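Local coordinates for putative sugar binding protein (PDB 3KNZ) that probably binds phosphosugars or related carbohydrate derivatives through paired SIS-type domains, its exact role being unestablished, at residues L220-L234 / A268-P280. Numbering follows the deposited sequence.
Sequences LRDSADIRLTGPATL and AFNAQSALIMLDP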
loop_
_atom_site.group_PDB
_atom_site.type_symbol
_atom_site.label_atom_id
_atom_site.label_comp_id
_atom_site.label_asym_id
_atom_site.label_seq_id
_atom_site.Cartn_x
_atom_site.Cartn_y
_atom_site.Cartn_z
ATOM N N LEU A 220 -18.155 -17.274 -12.947
ATOM C CA LEU A 220 -16.912 -16.828 -12.309
ATOM C C LEU A 220 -15.760 -17.815 -12.508
ATOM O O LEU A 220 -14.598 -17.413 -12.550
ATOM C CB LEU A 220 -17.136 -16.515 -10.824
ATOM C CG LEU A 220 -17.962 -15.251 -10.546
ATOM C CD1 LEU A 220 -18.381 -15.186 -9.089
ATOM C CD2 LEU A 220 -17.207 -13.994 -10.938
ATOM N N ARG A 221 -16.079 -19.100 -12.638
ATOM C CA ARG A 221 -15.054 -20.107 -12.914
ATOM C C ARG A 221 -14.443 -19.855 -14.301
ATOM O O ARG A 221 -13.228 -19.942 -14.478
ATOM C CB ARG A 221 -15.641 -21.524 -12.886
ATOM C CG ARG A 221 -16.240 -21.966 -11.555
ATOM C CD ARG A 221 -16.774 -23.396 -11.647
ATOM N N ASP A 222 -15.297 -19.526 -15.273
ATOM C CA ASP A 222 -14.872 -19.306 -16.665
ATOM C C ASP A 222 -14.202 -17.943 -16.965
ATOM O O ASP A 222 -13.961 -17.620 -18.130
ATOM C CB ASP A 222 -16.073 -19.510 -17.606
ATOM N N SER A 223 -13.900 -17.151 -15.935
ATOM C CA SER A 223 -13.260 -15.849 -16.131
ATOM C C SER A 223 -11.750 -15.950 -15.895
ATOM O O SER A 223 -11.303 -16.571 -14.922
ATOM C CB SER A 223 -13.872 -14.806 -15.195
ATOM O OG SER A 223 -13.698 -15.178 -13.840
ATOM N N ALA A 224 -10.969 -15.336 -16.790
ATOM C CA ALA A 224 -9.496 -15.352 -16.726
ATOM C C ALA A 224 -8.944 -14.803 -15.417
ATOM O O ALA A 224 -8.006 -15.356 -14.844
ATOM C CB ALA A 224 -8.912 -14.560 -17.898
ATOM N N ASP A 225 -9.514 -13.687 -14.976
ATOM C CA ASP A 225 -9.110 -13.054 -13.737
ATOM C C ASP A 225 -10.262 -12.212 -13.208
ATOM O O ASP A 225 -11.108 -11.724 -13.965
ATOM C CB ASP A 225 -7.866 -12.190 -13.938
ATOM C CG ASP A 225 -8.125 -10.987 -14.820
ATOM O OD1 ASP A 225 -9.041 -11.033 -15.661
ATOM O OD2 ASP A 225 -7.400 -9.993 -14.679
ATOM N N ILE A 226 -10.275 -12.034 -11.898
ATOM C CA ILE A 226 -11.350 -11.335 -11.242
ATOM C C ILE A 226 -10.826 -10.065 -10.609
ATOM O O ILE A 226 -9.759 -10.061 -10.012
ATOM C CB ILE A 226 -11.969 -12.237 -10.156
ATOM C CG1 ILE A 226 -12.481 -13.536 -10.802
ATOM C CG2 ILE A 226 -13.066 -11.487 -9.396
ATOM C CD1 ILE A 226 -12.882 -14.634 -9.813
ATOM N N ARG A 227 -11.585 -8.988 -10.751
ATOM C CA ARG A 227 -11.218 -7.713 -10.173
ATOM C C ARG A 227 -12.361 -7.277 -9.257
ATOM O O ARG A 227 -13.534 -7.340 -9.636
ATOM C CB ARG A 227 -11.012 -6.685 -11.281
ATOM C CG ARG A 227 -10.109 -7.153 -12.422
ATOM C CD ARG A 227 -8.651 -7.244 -12.021
ATOM N NE ARG A 227 -7.833 -7.786 -13.104
ATOM C CZ ARG A 227 -6.499 -7.775 -13.135
ATOM N NH1 ARG A 227 -5.802 -7.226 -12.155
ATOM N NH2 ARG A 227 -5.856 -8.297 -14.171
ATOM N N LEU A 228 -12.016 -6.853 -8.048
ATOM C CA LEU A 228 -13.001 -6.411 -7.075
ATOM C C LEU A 228 -12.816 -4.929 -6.849
ATOM O O LEU A 228 -11.687 -4.466 -6.754
ATOM C CB LEU A 228 -12.782 -7.113 -5.735
ATOM C CG LEU A 228 -12.553 -8.614 -5.791
ATOM C CD1 LEU A 228 -12.513 -9.165 -4.368
ATOM C CD2 LEU A 228 -13.638 -9.282 -6.609
ATOM N N THR A 229 -13.906 -4.182 -6.758
ATOM C CA THR A 229 -13.800 -2.756 -6.488
ATOM C C THR A 229 -14.845 -2.336 -5.476
ATOM O O THR A 229 -15.814 -3.048 -5.228
ATOM C CB THR A 229 -13.973 -1.894 -7.755
ATOM O OG1 THR A 229 -13.590 -0.534 -7.475
ATOM C CG2 THR A 229 -15.416 -1.929 -8.230
ATOM N N GLY A 230 -14.634 -1.171 -4.884
ATOM C CA GLY A 230 -15.574 -0.637 -3.915
ATOM C C GLY A 230 -15.140 0.733 -3.460
ATOM O O GLY A 230 -14.022 1.166 -3.757
ATOM N N PRO A 231 -16.022 1.427 -2.735
ATOM C CA PRO A 231 -15.678 2.755 -2.241
ATOM C C PRO A 231 -14.557 2.676 -1.218
ATOM O O PRO A 231 -14.289 1.604 -0.680
ATOM C CB PRO A 231 -16.975 3.245 -1.588
ATOM C CG PRO A 231 -17.712 2.006 -1.230
ATOM C CD PRO A 231 -17.362 0.998 -2.293
ATOM N N ALA A 232 -13.903 3.808 -0.980
ATOM C CA ALA A 232 -12.809 3.902 -0.020
ATOM C C ALA A 232 -13.147 3.218 1.301
ATOM O O ALA A 232 -12.331 2.478 1.853
ATOM C CB ALA A 232 -12.474 5.351 0.231
ATOM N N THR A 233 -14.359 3.455 1.792
ATOM C CA THR A 233 -14.807 2.885 3.064
ATOM C C THR A 233 -14.803 1.351 3.137
ATOM O O THR A 233 -15.002 0.784 4.214
ATOM C CB THR A 233 -16.207 3.370 3.391
ATOM O OG1 THR A 233 -17.056 3.115 2.267
ATOM C CG2 THR A 233 -16.189 4.858 3.700
ATOM N N LEU A 234 -14.593 0.681 2.007
ATOM C CA LEU A 234 -14.537 -0.780 1.987
ATOM C C LEU A 234 -13.251 -1.288 1.312
ATOM O O LEU A 234 -13.205 -2.401 0.779
ATOM C CB LEU A 234 -15.783 -1.355 1.293
ATOM C CG LEU A 234 -17.120 -1.138 2.013
ATOM C CD1 LEU A 234 -18.286 -1.671 1.189
ATOM C CD2 LEU A 234 -17.097 -1.790 3.388
ATOM N N ALA A 268 -5.899 -2.506 -15.192
ATOM C CA ALA A 268 -6.562 -3.336 -14.202
ATOM C C ALA A 268 -7.732 -4.157 -14.739
ATOM O O ALA A 268 -8.336 -4.909 -13.976
ATOM C CB ALA A 268 -7.046 -2.456 -13.056
ATOM N N PHE A 269 -8.059 -4.047 -16.027
ATOM C CA PHE A 269 -9.240 -4.735 -16.533
ATOM C C PHE A 269 -9.291 -4.810 -18.042
ATOM O O PHE A 269 -8.836 -3.900 -18.724
ATOM C CB PHE A 269 -10.477 -3.967 -16.064
ATOM C CG PHE A 269 -11.745 -4.761 -16.108
ATOM C CD1 PHE A 269 -12.532 -4.784 -17.239
ATOM C CD2 PHE A 269 -12.164 -5.472 -14.997
ATOM C CE1 PHE A 269 -13.707 -5.516 -17.264
ATOM C CE2 PHE A 269 -13.336 -6.203 -15.022
ATOM C CZ PHE A 269 -14.104 -6.224 -16.157
ATOM N N ASN A 270 -9.852 -5.901 -18.558
ATOM C CA ASN A 270 -10.080 -6.045 -19.995
ATOM C C ASN A 270 -11.304 -6.924 -20.253
ATOM O O ASN A 270 -11.944 -7.376 -19.314
ATOM C CB ASN A 270 -8.817 -6.509 -20.754
ATOM C CG ASN A 270 -8.366 -7.908 -20.393
ATOM O OD1 ASN A 270 -9.172 -8.808 -20.144
ATOM N ND2 ASN A 270 -7.053 -8.109 -20.416
ATOM N N ALA A 271 -11.636 -7.142 -21.521
ATOM C CA ALA A 271 -12.803 -7.934 -21.903
ATOM C C ALA A 271 -12.879 -9.307 -21.234
ATOM O O ALA A 271 -13.972 -9.808 -20.999
ATOM C CB ALA A 271 -12.838 -8.097 -23.419
ATOM N N GLN A 272 -11.731 -9.906 -20.924
ATOM C CA GLN A 272 -11.686 -11.241 -20.315
ATOM C C GLN A 272 -11.847 -11.200 -18.784
ATOM O O GLN A 272 -11.922 -12.244 -18.134
ATOM C CB GLN A 272 -10.350 -11.934 -20.621
ATOM C CG GLN A 272 -9.745 -11.659 -22.000
ATOM C CD GLN A 272 -10.674 -11.968 -23.153
ATOM O OE1 GLN A 272 -11.429 -12.939 -23.124
ATOM N NE2 GLN A 272 -10.606 -11.142 -24.193
ATOM N N SER A 273 -11.882 -10.000 -18.213
ATOM C CA SER A 273 -11.995 -9.834 -16.767
ATOM C C SER A 273 -13.422 -9.852 -16.253
ATOM O O SER A 273 -14.356 -9.506 -16.971
ATOM C CB SER A 273 -11.388 -8.501 -16.347
ATOM O OG SER A 273 -10.035 -8.417 -16.711
ATOM N N ALA A 274 -13.563 -10.255 -14.993
ATOM C CA ALA A 274 -14.847 -10.252 -14.300
ATOM C C ALA A 274 -14.744 -9.206 -13.210
ATOM O O ALA A 274 -13.716 -9.092 -12.539
ATOM C CB ALA A 274 -15.161 -11.611 -13.699
ATOM N N LEU A 275 -15.797 -8.420 -13.053
ATOM C CA LEU A 275 -15.811 -7.389 -12.038
ATOM C C LEU A 275 -16.839 -7.729 -10.969
ATOM O O LEU A 275 -17.965 -8.124 -11.282
ATOM C CB LEU A 275 -16.161 -6.032 -12.657
ATOM C CG LEU A 275 -16.117 -4.824 -11.713
ATOM C CD1 LEU A 275 -14.703 -4.616 -11.185
ATOM C CD2 LEU A 275 -16.608 -3.568 -12.416
ATOM N N ILE A 276 -16.424 -7.623 -9.713
ATOM C CA ILE A 276 -17.323 -7.752 -8.593
ATOM C C ILE A 276 -17.219 -6.384 -7.964
ATOM O O ILE A 276 -16.126 -5.910 -7.653
ATOM C CB ILE A 276 -16.932 -8.854 -7.605
ATOM C CG1 ILE A 276 -17.012 -10.230 -8.288
ATOM C CG2 ILE A 276 -17.868 -8.818 -6.404
ATOM C CD1 ILE A 276 -16.598 -11.400 -7.418
HETATM N N MSE A 277 -18.357 -5.728 -7.815
HETATM C CA MSE A 277 -18.386 -4.371 -7.321
HETATM C C MSE A 277 -19.264 -4.318 -6.094
HETATM O O MSE A 277 -20.312 -4.966 -6.044
HETATM C CB MSE A 277 -18.964 -3.477 -8.416
HETATM C CG MSE A 277 -18.622 -2.006 -8.312
HETATM SE SE MSE A 277 -19.489 -0.999 -9.741
HETATM C CE MSE A 277 -19.293 -2.278 -11.189
ATOM N N LEU A 278 -18.815 -3.564 -5.095
ATOM C CA LEU A 278 -19.569 -3.373 -3.862
ATOM C C LEU A 278 -20.285 -2.031 -3.942
ATOM O O LEU A 278 -19.642 -0.985 -4.108
ATOM C CB LEU A 278 -18.641 -3.394 -2.644
ATOM C CG LEU A 278 -17.813 -4.669 -2.461
ATOM C CD1 LEU A 278 -16.949 -4.596 -1.192
ATOM C CD2 LEU A 278 -18.720 -5.896 -2.424
ATOM N N ASP A 279 -21.612 -2.073 -3.848
ATOM C CA ASP A 279 -22.431 -0.870 -3.895
ATOM C C ASP A 279 -23.226 -0.718 -2.602
ATOM O O ASP A 279 -24.411 -1.034 -2.561
ATOM C CB ASP A 279 -23.405 -0.898 -5.081
ATOM C CG ASP A 279 -22.710 -0.765 -6.421
ATOM O OD1 ASP A 279 -22.255 -1.792 -6.970
ATOM O OD2 ASP A 279 -22.674 0.366 -6.953
ATOM N N PRO A 280 -22.578 -0.222 -1.539
ATOM C CA PRO A 280 -23.312 -0.051 -0.284
ATOM C C PRO A 280 -24.492 0.919 -0.405
ATOM O O PRO A 280 -25.499 0.759 0.277
ATOM C CB PRO A 280 -22.252 0.488 0.689
ATOM C CG PRO A 280 -21.079 0.900 -0.147
ATOM C CD PRO A 280 -21.152 0.142 -1.427
#
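A chi1 of 67° sets CG of D225 between the backbone N and the carbonyl carbon, and OD1 then accepts from S273 OG at 3.0 Å on the syn side, slightly out of the carboxylate plane. S273 OG in turn accepts from N270 N, so one hydroxyl links the D225 carboxylate to the type I turn N270–S273. The chain of R227, bent at chi2 (-72°), and that of F269 slide past each other in opposite directions; R227 CG lies 3.7 Å from F269 CD2, and A268 O sits over one guanidinium face. Beneath these groups, strands 225-230 and 273-278 run parallel, their short axes 26° apart; 225-230 lies between 253-257 and 273-278, with 300-304 beyond, in the parallel sheet expected of an SIS-type alpha/beta domain. R227 donates from N to A274 O at 2.8 Å and accepts at O from I276 N; T229 repeats the pattern with I276 O and L278 N. On the face of R227, T229 CG2 packs alongside CG of M277, a selenomethionine, and helix 284-296 covers L275 and M277. The other face is aliphatic: L228 CD2 rests 3.5 Å from I276 CB, while I276 CD1 meets I226 CG2, with L333 and L336 of helix 326-339 above. L234 CD1 touches L278 CD1 and P280 CG; past the strand ends, P231 CG and P280 CG meet tip to tip at 3.7 Å.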